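Local coordinates for designed helical repeat protein (Synthetic construct, PDB 5CWM) that has no known biochemical activity and probably serves as a designed structural scaffold of antiparallel helices packed side by side, at residues A17-L21 with K35-A40; L147-L151 with S198-A203; V181-K185 with E213-Q218; V187-E192 with R206-R211. All coordinates share one frame; numbering follows the deposited sequence.

Contact 1: A17-L21 with K35-A40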
loop_
_atom_site.group_PDB
_atom_site.type_symbol
_atom_site.label_atom_id
_atom_site.label_comp_id
_atom_site.label_asym_id
_atom_site.label_seq_id
_atom_site.Cartn_x
_atom_site.Cartn_y
_atom_site.Cartn_z
ATOM N N ALA A 17 3.153 2.561 -20.069
ATOM C CA ALA A 17 3.291 3.885 -19.471
ATOM C C ALA A 17 4.722 4.132 -18.999
ATOM O O ALA A 17 5.270 5.218 -19.195
ATOM C CB ALA A 17 2.319 4.047 -18.315
ATOM N N GLU A 18 5.319 3.121 -18.374
ATOM C CA GLU A 18 6.697 3.216 -17.903
ATOM C C GLU A 18 7.656 3.399 -19.072
ATOM O O GLU A 18 8.664 4.099 -18.957
ATOM C CB GLU A 18 7.081 1.976 -17.093
ATOM C CG GLU A 18 6.344 1.847 -15.770
ATOM C CD GLU A 18 6.770 0.627 -14.978
ATOM O OE1 GLU A 18 7.636 -0.129 -15.465
ATOM O OE2 GLU A 18 6.236 0.424 -13.867
ATOM N N GLU A 19 7.345 2.773 -20.201
ATOM C CA GLU A 19 8.181 2.919 -21.386
ATOM C C GLU A 19 7.962 4.278 -22.044
ATOM O O GLU A 19 8.881 4.842 -22.639
ATOM C CB GLU A 19 7.907 1.790 -22.379
ATOM C CG GLU A 19 8.296 0.417 -21.857
ATOM C CD GLU A 19 9.795 0.250 -21.690
ATOM O OE1 GLU A 19 10.558 0.996 -22.339
ATOM O OE2 GLU A 19 10.211 -0.634 -20.910
ATOM N N LEU A 20 6.745 4.801 -21.929
ATOM C CA LEU A 20 6.452 6.144 -22.415
ATOM C C LEU A 20 7.241 7.162 -21.604
ATOM O O LEU A 20 7.734 8.148 -22.143
ATOM C CB LEU A 20 4.954 6.445 -22.334
ATOM C CG LEU A 20 4.061 5.849 -23.421
ATOM C CD1 LEU A 20 2.597 6.119 -23.114
ATOM C CD2 LEU A 20 4.436 6.407 -24.785
ATOM N N LEU A 21 7.356 6.905 -20.304
ATOM C CA LEU A 21 8.154 7.742 -19.414
ATOM C C LEU A 21 9.638 7.629 -19.739
ATOM O O LEU A 21 10.359 8.628 -19.753
ATOM C CB LEU A 21 7.907 7.355 -17.954
ATOM C CG LEU A 21 8.893 7.892 -16.914
ATOM C CD1 LEU A 21 8.875 9.413 -16.868
ATOM C CD2 LEU A 21 8.598 7.308 -15.540
ATOM N N LYS A 35 1.116 11.652 -21.956
ATOM C CA LYS A 35 0.407 10.438 -22.347
ATOM C C LYS A 35 0.818 9.264 -21.463
ATOM O O LYS A 35 0.083 8.284 -21.342
ATOM C CB LYS A 35 0.650 10.110 -23.823
ATOM C CG LYS A 35 2.053 9.631 -24.145
ATOM C CD LYS A 35 2.212 9.342 -25.630
ATOM C CE LYS A 35 1.965 10.586 -26.468
ATOM N NZ LYS A 35 2.169 10.329 -27.921
ATOM N N ALA A 36 1.993 9.365 -20.847
ATOM C CA ALA A 36 2.417 8.381 -19.858
ATOM C C ALA A 36 1.560 8.519 -18.608
ATOM O O ALA A 36 1.093 7.525 -18.042
ATOM C CB ALA A 36 3.889 8.551 -19.520
ATOM N N LEU A 37 1.359 9.766 -18.188
ATOM C CA LEU A 37 0.478 10.078 -17.068
ATOM C C LEU A 37 -0.926 9.530 -17.320
ATOM O O LEU A 37 -1.495 8.825 -16.478
ATOM C CB LEU A 37 0.428 11.592 -16.843
ATOM C CG LEU A 37 -0.433 12.152 -15.708
ATOM C CD1 LEU A 37 0.183 11.839 -14.357
ATOM C CD2 LEU A 37 -0.619 13.651 -15.878
ATOM N N ARG A 38 -1.465 9.845 -18.494
ATOM C CA ARG A 38 -2.796 9.391 -18.887
ATOM C C ARG A 38 -2.900 7.868 -18.926
ATOM O O ARG A 38 -3.882 7.291 -18.454
ATOM C CB ARG A 38 -3.167 9.973 -20.253
ATOM C CG ARG A 38 -3.375 11.478 -20.251
ATOM C CD ARG A 38 -2.994 12.081 -21.593
ATOM N NE ARG A 38 -3.559 11.329 -22.709
ATOM C CZ ARG A 38 -3.247 11.540 -23.984
ATOM N NH1 ARG A 38 -2.370 12.481 -24.308
ATOM N NH2 ARG A 38 -3.809 10.807 -24.936
ATOM N N THR A 39 -1.883 7.223 -19.492
ATOM C CA THR A 39 -1.850 5.767 -19.583
ATOM C C THR A 39 -1.859 5.136 -18.194
ATOM O O THR A 39 -2.601 4.182 -17.935
ATOM C CB THR A 39 -0.610 5.278 -20.353
ATOM O OG1 THR A 39 -0.554 5.920 -21.632
ATOM C CG2 THR A 39 -0.662 3.771 -20.548
ATOM N N ALA A 40 -1.036 5.681 -17.304
ATOM C CA ALA A 40 -0.980 5.206 -15.927
ATOM C C ALA A 40 -2.334 5.365 -15.239
ATOM O O ALA A 40 -2.808 4.450 -14.561
ATOM C CB ALA A 40 0.098 5.946 -15.156
#

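Contact 2: L147-L151 with S198-A203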
loop_
_atom_site.group_PDB
_atom_site.type_symbol
_atom_site.label_atom_id
_atom_site.label_comp_id
_atom_site.label_asym_id
_atom_site.label_seq_id
_atom_site.Cartn_x
_atom_site.Cartn_y
_atom_site.Cartn_z
ATOM N N LEU A 147 2.669 13.990 5.249
ATOM C CA LEU A 147 3.363 13.292 6.326
ATOM C C LEU A 147 2.368 12.774 7.363
ATOM O O LEU A 147 2.476 11.635 7.829
ATOM C CB LEU A 147 4.393 14.214 6.984
ATOM C CG LEU A 147 5.219 13.640 8.136
ATOM C CD1 LEU A 147 6.683 14.012 7.975
ATOM C CD2 LEU A 147 4.690 14.135 9.474
ATOM N N GLU A 148 1.410 13.624 7.724
ATOM C CA GLU A 148 0.335 13.238 8.632
ATOM C C GLU A 148 -0.387 12.007 8.098
ATOM O O GLU A 148 -0.579 11.019 8.815
ATOM C CB GLU A 148 -0.656 14.390 8.821
ATOM C CG GLU A 148 -0.039 15.670 9.362
ATOM C CD GLU A 148 0.375 15.552 10.814
ATOM O OE1 GLU A 148 -0.504 15.292 11.661
ATOM O OE2 GLU A 148 1.578 15.718 11.108
ATOM N N ARG A 149 -0.775 12.078 6.828
ATOM C CA ARG A 149 -1.443 10.973 6.154
ATOM C C ARG A 149 -0.561 9.729 6.146
ATOM O O ARG A 149 -1.045 8.617 6.352
ATOM C CB ARG A 149 -1.815 11.362 4.721
ATOM C CG ARG A 149 -2.741 10.373 4.034
ATOM C CD ARG A 149 -4.094 10.320 4.727
ATOM N NE ARG A 149 -4.785 11.605 4.667
ATOM C CZ ARG A 149 -5.731 11.904 3.782
ATOM N NH1 ARG A 149 -6.112 11.005 2.885
ATOM N NH2 ARG A 149 -6.303 13.100 3.802
ATOM N N ALA A 150 0.731 9.932 5.903
ATOM C CA ALA A 150 1.709 8.848 5.917
ATOM C C ALA A 150 1.688 8.094 7.244
ATOM O O ALA A 150 1.382 6.901 7.283
ATOM C CB ALA A 150 3.103 9.386 5.636
ATOM N N LEU A 151 2.029 8.796 8.323
ATOM C CA LEU A 151 2.049 8.209 9.661
ATOM C C LEU A 151 0.714 7.556 10.020
ATOM O O LEU A 151 0.675 6.454 10.584
ATOM C CB LEU A 151 2.401 9.274 10.701
ATOM C CG LEU A 151 3.699 10.054 10.474
ATOM C CD1 LEU A 151 3.888 11.114 11.548
ATOM C CD2 LEU A 151 4.891 9.112 10.433
ATOM N N SER A 198 13.341 12.773 11.027
ATOM C CA SER A 198 12.479 13.949 10.962
ATOM C C SER A 198 12.241 14.589 12.326
ATOM O O SER A 198 11.764 15.722 12.407
ATOM C CB SER A 198 11.135 13.586 10.326
ATOM O OG SER A 198 10.254 14.695 10.329
ATOM N N GLY A 199 12.583 13.868 13.390
ATOM C CA GLY A 199 12.352 14.339 14.744
ATOM C C GLY A 199 10.902 14.711 14.992
ATOM O O GLY A 199 10.610 15.643 15.741
ATOM N N SER A 200 9.993 13.977 14.358
ATOM C CA SER A 200 8.568 14.280 14.430
ATOM C C SER A 200 8.003 14.050 15.827
ATOM O O SER A 200 8.421 13.136 16.538
ATOM C CB SER A 200 7.795 13.441 13.410
ATOM O OG SER A 200 6.403 13.685 13.499
ATOM N N GLU A 201 7.046 14.889 16.210
ATOM C CA GLU A 201 6.406 14.785 17.514
ATOM C C GLU A 201 5.456 13.593 17.564
ATOM O O GLU A 201 5.344 12.916 18.585
ATOM C CB GLU A 201 5.651 16.074 17.841
ATOM C CG GLU A 201 6.486 17.339 17.691
ATOM C CD GLU A 201 5.672 18.603 17.888
ATOM O OE1 GLU A 201 4.525 18.504 18.370
ATOM O OE2 GLU A 201 6.179 19.697 17.558
ATOM N N GLU A 202 4.775 13.342 16.450
ATOM C CA GLU A 202 3.799 12.261 16.368
ATOM C C GLU A 202 4.463 10.898 16.207
ATOM O O GLU A 202 4.005 9.908 16.777
ATOM C CB GLU A 202 2.832 12.500 15.208
ATOM C CG GLU A 202 1.956 13.729 15.364
ATOM C CD GLU A 202 0.961 13.881 14.231
ATOM O OE1 GLU A 202 1.108 13.174 13.211
ATOM O OE2 GLU A 202 0.031 14.704 14.362
ATOM N N ALA A 203 5.537 10.861 15.423
ATOM C CA ALA A 203 6.224 9.615 15.095
ATOM C C ALA A 203 6.645 8.846 16.342
ATOM O O ALA A 203 6.519 7.623 16.394
ATOM C CB ALA A 203 7.434 9.898 14.218
#

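Contact 3: V181-K185 with E213-Q218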
loop_
_atom_site.group_PDB
_atom_site.type_symbol
_atom_site.label_atom_id
_atom_site.label_comp_id
_atom_site.label_asym_id
_atom_site.label_seq_id
_atom_site.Cartn_x
_atom_site.Cartn_y
_atom_site.Cartn_z
ATOM N N VAL A 181 3.036 -10.221 13.380
ATOM C CA VAL A 181 3.771 -9.556 14.451
ATOM C C VAL A 181 5.043 -8.926 13.889
ATOM O O VAL A 181 5.404 -7.800 14.247
ATOM C CB VAL A 181 4.127 -10.533 15.588
ATOM C CG1 VAL A 181 5.027 -9.859 16.615
ATOM C CG2 VAL A 181 2.864 -11.053 16.248
ATOM N N GLU A 182 5.707 -9.653 12.995
ATOM C CA GLU A 182 6.882 -9.132 12.304
ATOM C C GLU A 182 6.521 -7.888 11.497
ATOM O O GLU A 182 7.337 -6.982 11.324
ATOM C CB GLU A 182 7.487 -10.199 11.389
ATOM C CG GLU A 182 8.068 -11.394 12.128
ATOM C CD GLU A 182 9.309 -11.040 12.924
ATOM O OE1 GLU A 182 10.008 -10.077 12.541
ATOM O OE2 GLU A 182 9.586 -11.722 13.934
ATOM N N LEU A 183 5.286 -7.852 11.010
ATOM C CA LEU A 183 4.781 -6.706 10.271
ATOM C C LEU A 183 4.580 -5.525 11.217
ATOM O O LEU A 183 4.919 -4.384 10.888
ATOM C CB LEU A 183 3.471 -7.070 9.567
ATOM C CG LEU A 183 3.071 -6.345 8.282
ATOM C CD1 LEU A 183 1.929 -7.092 7.618
ATOM C CD2 LEU A 183 2.670 -4.910 8.562
ATOM N N VAL A 184 4.028 -5.808 12.394
ATOM C CA VAL A 184 3.817 -4.778 13.405
ATOM C C VAL A 184 5.143 -4.149 13.818
ATOM O O VAL A 184 5.267 -2.925 13.878
ATOM C CB VAL A 184 3.112 -5.335 14.660
ATOM C CG1 VAL A 184 2.929 -4.237 15.696
ATOM C CG2 VAL A 184 1.770 -5.940 14.295
ATOM N N LYS A 185 6.139 -4.988 14.089
ATOM C CA LYS A 185 7.445 -4.480 14.493
ATOM C C LYS A 185 8.155 -3.828 13.310
ATOM O O LYS A 185 9.032 -2.987 13.499
ATOM C CB LYS A 185 8.306 -5.595 15.095
ATOM C CG LYS A 185 8.771 -6.647 14.108
ATOM C CD LYS A 185 9.433 -7.812 14.826
ATOM C CE LYS A 185 8.467 -8.483 15.791
ATOM N NZ LYS A 185 9.098 -9.623 16.512
ATOM N N GLU A 213 1.673 -2.559 21.080
ATOM C CA GLU A 213 0.848 -3.514 20.348
ATOM C C GLU A 213 1.615 -4.792 20.028
ATOM O O GLU A 213 1.100 -5.890 20.210
ATOM C CB GLU A 213 0.320 -2.894 19.053
ATOM C CG GLU A 213 -0.522 -3.853 18.228
ATOM C CD GLU A 213 -0.920 -3.280 16.884
ATOM O OE1 GLU A 213 -0.360 -2.237 16.489
ATOM O OE2 GLU A 213 -1.797 -3.877 16.224
ATOM N N ALA A 214 2.846 -4.642 19.548
ATOM C CA ALA A 214 3.689 -5.791 19.236
ATOM C C ALA A 214 4.043 -6.556 20.506
ATOM O O ALA A 214 4.155 -7.784 20.497
ATOM C CB ALA A 214 4.950 -5.348 18.515
ATOM N N ARG A 215 4.216 -5.816 21.596
ATOM C CA ARG A 215 4.524 -6.406 22.892
ATOM C C ARG A 215 3.390 -7.313 23.352
ATOM O O ARG A 215 3.627 -8.377 23.924
ATOM C CB ARG A 215 4.783 -5.311 23.927
ATOM C CG ARG A 215 5.266 -5.812 25.277
ATOM C CD ARG A 215 5.420 -4.652 26.245
ATOM N NE ARG A 215 6.146 -3.541 25.636
ATOM C CZ ARG A 215 6.331 -2.360 26.217
ATOM N NH1 ARG A 215 5.843 -2.130 27.427
ATOM N NH2 ARG A 215 7.003 -1.407 25.585
ATOM N N GLU A 216 2.155 -6.889 23.096
ATOM C CA GLU A 216 0.991 -7.705 23.439
ATOM C C GLU A 216 0.819 -8.889 22.482
ATOM O O GLU A 216 0.600 -10.032 22.905
ATOM C CB GLU A 216 -0.276 -6.847 23.434
ATOM C CG GLU A 216 -0.228 -5.659 24.380
ATOM C CD GLU A 216 -1.429 -4.746 24.228
ATOM O OE1 GLU A 216 -2.283 -5.028 23.361
ATOM O OE2 GLU A 216 -1.518 -3.746 24.971
ATOM N N LEU A 217 0.929 -8.601 21.190
ATOM C CA LEU A 217 0.702 -9.586 20.139
ATOM C C LEU A 217 1.723 -10.716 20.184
ATOM O O LEU A 217 1.425 -11.843 19.788
ATOM C CB LEU A 217 0.731 -8.912 18.764
ATOM C CG LEU A 217 -0.611 -8.461 18.177
ATOM C CD1 LEU A 217 -1.401 -7.616 19.163
ATOM C CD2 LEU A 217 -0.397 -7.704 16.873
ATOM N N GLN A 218 2.926 -10.412 20.660
ATOM C CA GLN A 218 3.944 -11.437 20.849
ATOM C C GLN A 218 3.475 -12.449 21.889
ATOM O O GLN A 218 3.608 -13.661 21.705
ATOM C CB GLN A 218 5.274 -10.811 21.275
ATOM C CG GLN A 218 6.372 -11.823 21.570
ATOM C CD GLN A 218 6.782 -12.619 20.346
ATOM O OE1 GLN A 218 6.666 -12.149 19.215
ATOM N NE2 GLN A 218 7.263 -13.837 20.569
#

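Contact 4: V187-E192 with R206-R211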
loop_
_atom_site.group_PDB
_atom_site.type_symbol
_atom_site.label_atom_id
_atom_site.label_comp_id
_atom_site.label_asym_id
_atom_site.label_seq_id
_atom_site.Cartn_x
_atom_site.Cartn_y
_atom_site.Cartn_z
ATOM N N VAL A 187 6.457 -1.911 11.087
ATOM C CA VAL A 187 5.858 -0.582 11.176
ATOM C C VAL A 187 6.501 0.214 12.309
ATOM O O VAL A 187 6.777 1.410 12.168
ATOM C CB VAL A 187 4.335 -0.658 11.401
ATOM C CG1 VAL A 187 3.740 0.738 11.512
ATOM C CG2 VAL A 187 3.670 -1.434 10.275
ATOM N N ALA A 188 6.745 -0.468 13.424
ATOM C CA ALA A 188 7.420 0.133 14.567
ATOM C C ALA A 188 8.783 0.682 14.163
ATOM O O ALA A 188 9.112 1.824 14.472
ATOM C CB ALA A 188 7.568 -0.880 15.691
ATOM N N GLU A 189 9.564 -0.136 13.463
ATOM C CA GLU A 189 10.883 0.274 12.991
ATOM C C GLU A 189 10.795 1.463 12.039
ATOM O O GLU A 189 11.635 2.363 12.081
ATOM C CB GLU A 189 11.594 -0.893 12.302
ATOM C CG GLU A 189 12.012 -2.011 13.241
ATOM C CD GLU A 189 12.565 -3.213 12.502
ATOM O OE1 GLU A 189 12.886 -3.077 11.302
ATOM O OE2 GLU A 189 12.673 -4.293 13.118
ATOM N N LEU A 190 9.775 1.461 11.184
ATOM C CA LEU A 190 9.557 2.569 10.260
ATOM C C LEU A 190 9.314 3.874 11.012
ATOM O O LEU A 190 9.989 4.878 10.769
ATOM C CB LEU A 190 8.377 2.275 9.332
ATOM C CG LEU A 190 7.959 3.422 8.408
ATOM C CD1 LEU A 190 9.105 3.827 7.490
ATOM C CD2 LEU A 190 6.728 3.042 7.599
ATOM N N LEU A 191 8.350 3.849 11.929
ATOM C CA LEU A 191 8.024 5.024 12.732
ATOM C C LEU A 191 9.218 5.480 13.566
ATOM O O LEU A 191 9.387 6.672 13.821
ATOM C CB LEU A 191 6.826 4.737 13.639
ATOM C CG LEU A 191 5.498 4.462 12.931
ATOM C CD1 LEU A 191 4.404 4.168 13.942
ATOM C CD2 LEU A 191 5.111 5.635 12.044
ATOM N N GLU A 192 10.043 4.525 13.987
ATOM C CA GLU A 192 11.260 4.834 14.729
ATOM C C GLU A 192 12.263 5.566 13.846
ATOM O O GLU A 192 12.908 6.516 14.285
ATOM C CB GLU A 192 11.889 3.559 15.295
ATOM C CG GLU A 192 11.162 2.983 16.498
ATOM C CD GLU A 192 11.649 1.595 16.866
ATOM O OE1 GLU A 192 12.678 1.157 16.309
ATOM O OE2 GLU A 192 11.000 0.939 17.708
ATOM N N ARG A 206 3.362 7.428 18.147
ATOM C CA ARG A 206 2.834 6.349 17.321
ATOM C C ARG A 206 3.725 5.113 17.412
ATOM O O ARG A 206 3.232 3.987 17.516
ATOM C CB ARG A 206 2.699 6.799 15.863
ATOM C CG ARG A 206 1.723 7.947 15.651
ATOM C CD ARG A 206 1.530 8.251 14.173
ATOM N NE ARG A 206 0.635 9.384 13.955
ATOM C CZ ARG A 206 -0.685 9.284 13.830
ATOM N NH1 ARG A 206 -1.273 8.099 13.905
ATOM N NH2 ARG A 206 -1.418 10.371 13.632
ATOM N N ALA A 207 5.037 5.333 17.389
ATOM C CA ALA A 207 5.999 4.244 17.522
ATOM C C ALA A 207 5.847 3.544 18.868
ATOM O O ALA A 207 5.955 2.321 18.952
ATOM C CB ALA A 207 7.418 4.760 17.352
ATOM N N GLU A 208 5.598 4.324 19.916
ATOM C CA GLU A 208 5.378 3.762 21.246
ATOM C C GLU A 208 4.131 2.882 21.265
ATOM O O GLU A 208 4.160 1.755 21.773
ATOM C CB GLU A 208 5.257 4.876 22.291
ATOM C CG GLU A 208 6.529 5.686 22.486
ATOM C CD GLU A 208 6.364 6.805 23.495
ATOM O OE1 GLU A 208 5.290 6.886 24.127
ATOM O OE2 GLU A 208 7.311 7.604 23.656
ATOM N N ARG A 209 3.041 3.403 20.703
ATOM C CA ARG A 209 1.791 2.651 20.620
ATOM C C ARG A 209 1.989 1.329 19.881
ATOM O O ARG A 209 1.594 0.265 20.368
ATOM C CB ARG A 209 0.704 3.472 19.919
ATOM C CG ARG A 209 0.413 4.825 20.548
ATOM C CD ARG A 209 -0.873 5.416 19.985
ATOM N NE ARG A 209 -0.997 6.845 20.257
ATOM C CZ ARG A 209 -0.765 7.798 19.360
ATOM N NH1 ARG A 209 -0.400 7.474 18.128
ATOM N NH2 ARG A 209 -0.902 9.074 19.692
ATOM N N VAL A 210 2.608 1.406 18.706
ATOM C CA VAL A 210 2.854 0.223 17.888
ATOM C C VAL A 210 3.736 -0.787 18.624
ATOM O O VAL A 210 3.489 -1.992 18.567
ATOM C CB VAL A 210 3.505 0.599 16.540
ATOM C CG1 VAL A 210 3.906 -0.647 15.770
ATOM C CG2 VAL A 210 2.552 1.446 15.713
ATOM N N ARG A 211 4.753 -0.292 19.325
ATOM C CA ARG A 211 5.634 -1.164 20.099
ATOM C C ARG A 211 4.872 -1.874 21.212
ATOM O O ARG A 211 5.110 -3.054 21.476
ATOM C CB ARG A 211 6.807 -0.376 20.687
ATOM C CG ARG A 211 7.923 -0.095 19.694
ATOM C CD ARG A 211 9.200 0.330 20.401
ATOM N NE ARG A 211 9.023 1.552 21.179
ATOM C CZ ARG A 211 9.260 2.775 20.715
ATOM N NH1 ARG A 211 9.686 2.943 19.472
ATOM N NH2 ARG A 211 9.073 3.830 21.495
#

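Contact 1: A17-L21 with K35-A40
Ala17 and Leu20 of helix 3-27 face Ala36 and Thr39 of helix 30-57, and no hydrogen bond passes between the two segments. Their axes run antiparallel at 166° and approach to 8.3 Å, a spacing made possible by alanine on both sides: the CA atoms of Ala17 and Ala36 are 4.6 Å apart. Methyl groups against backbone and CB atoms fill the middle. Ala36 CB sits 3.6 Å from Ala17 O and 3.7 Å from Leu20 CB, while Ala17 CB reaches Thr39 CG2 at 3.7 Å and lies more loosely beside Ala40 CB. Packing of longer chains extends this patch outward. Leu20 holds CG anti to its carbonyl carbon (chi1 -78°), and its branched end then crosses the aliphatic part of Lys35 at about a right angle. Leu20 CD1 meets Lys35 CG at 3.7 Å, Leu20 CD2 meets Lys35 CD at 3.8 Å, and Leu20 CD1 also rests against the Thr39 hydroxyl. With a serine in place of Leu20 both methyls are gone, and the Lys35 methylenes would probably lose their apolar backing, leaving a gap beside Thr39. The two segments belong to a helical hairpin, one side of which is covered by helix 60-84: Ala17 packs on Leu76, Ala40 packs on Leu77, and Glu18, next to Ala17, forms a salt bridge with Arg72 of that helix.

Contact 2: L147-L151 with S198-A203
Glu148 and Glu202 bring their carboxylates together from helices 144-170 and 201-226, the side chains crossing at about a right angle and the carboxylate planes turned 57° apart. Glu148 is bent at chi2 (-71°), which swings its head toward Glu202, whereas the Glu202 chain runs straight out beyond CG. As modelled, Glu148 OE1 lies 2.8 Å from Glu202 OE2, a separation not to be pressed at this resolution. Leu151 approaches Glu202 at a slant, with Leu151 CD1 3.8 Å from Glu202 OE1 and 4.1 Å from Glu202 CB. Leu151 CD1 also comes within 4.1 Å of Ser200 OG, and Leu147 makes only long contacts to Ser198 and Ser200. Ser200 is the N-cap of helix 201-226, accepting a weak bond from Glu202 N just after Gly199 turns the chain with positive phi. An alanine in place of Glu148 lacks the carboxylate and its methylenes, and would probably leave a gap beside the end of Glu202. Two acceptors so close would be expected to repel unless a proton is shared or cations screen them; Arg206, at long range from Glu202, may ease the charge a little.

Contact 3: V181-K185 with E213-Q218
Val184 holds CG1 anti to the backbone N (chi1 179°), which lays this methyl against Ala214 CB at 3.6 Å and leaves CG2 to meet Leu217 CD2 at 3.8 Å. Val181, one turn earlier, divides its two methyls between different partners. CG2 of Val181 lies 3.9 Å from Leu217 CB, the two side chains sliding past each other in opposite directions, while CG1 of Val181 comes 3.8 Å from Gln218 OE1. Gln218 gets there because its chain bends at CB-CG (chi2 64°), crossing Val181 at about a right angle and bringing the amide oxygen over the border of the apolar patch. The two segments face each other across a helical hairpin, helices 174-198 and 201-226; the axes of segments 181-185 and 213-218 run antiparallel, 9.3 Å apart at closest approach. Antiparallel helix pairs packed side by side are characteristic of helical repeat proteins. On the side facing helix 144-170, Val184 packs on Ala161 and Leu217 on Leu165. Glu213 flanks Val184 there with an extended chain, its OE1 3.9 Å from Val184 CG1, and Lys162 touches both Glu213 and Leu217. At the other border, beyond Val181, stands the Lys185 ammonium. Lys185 NZ is 4.4 Å from Gln218 OE1, too far for a hydrogen bond. Turned instead to its own helix, Lys185 NZ makes a salt bridge with Glu182 OE2 whose hydrogen bond is weak at 3.4 Å.

Contact 4: V187-E192 with R206-R211
Glu192 OE2 lies at the edge of the Arg211 guanidinium, near its plane, with Glu192 CG at the same edge, while one face of the guanidinium rests over Ala207 O and Glu208 N, toward the rim. This salt bridge borders an antiparallel helical hairpin, helices 174-198 and 201-226, in which the axes of segments 187-192 and 206-211 come within 8.6 Å. Arg211 NH1 donates to Glu192 OE2 at 3.0 Å, with an N-H...O angle of 153°. The oxygen is met on its anti side, the donor lying out of the carboxylate plane, and the two flat groups are inclined by 43°. A bend in the arginine at chi3 (-61°) folds the guanidinium back over its own helix. Inward from the ion pair the packing is apolar. Leu191 lays CB against Ala207 CB at 3.8 Å, and Leu191 CD1 touches both Arg206 CB and Val210 CG2, 3.7 Å from each. Arg206 contributes its CB and backbone here, for its extended chain leads the guanidinium away to a salt bridge with Glu155 of helix 144-170. That third helix closes the core from the side: Val187 and Val210 both pack on Ala158, and Leu191 packs on Leu151. At Ala188, a turn before Leu191, Val210 CG1 comes 3.7 Å from Ala188 CB.

From the N terminus, contact 1 comes first, closing the 13-residue span that holds the turn between helices 3-27 and 30-57, and it ends before the others begin. Contact 2 opens on helix 144-170 and spans all of helix 174-198 to reach the start of helix 201-226, so it crosses contacts 3 and 4. These two join helices 174-198 and 201-226 about one hairpin; contact 4 lies within the span of contact 3, nearer the turn, with centres about 10 Å apart. Leu151 touches Arg206 and Leu191, joining contacts 2 and 4. Contact 1 lies about 39 Å from contact 3, centre to centre, on the opposite side of the chain's centre.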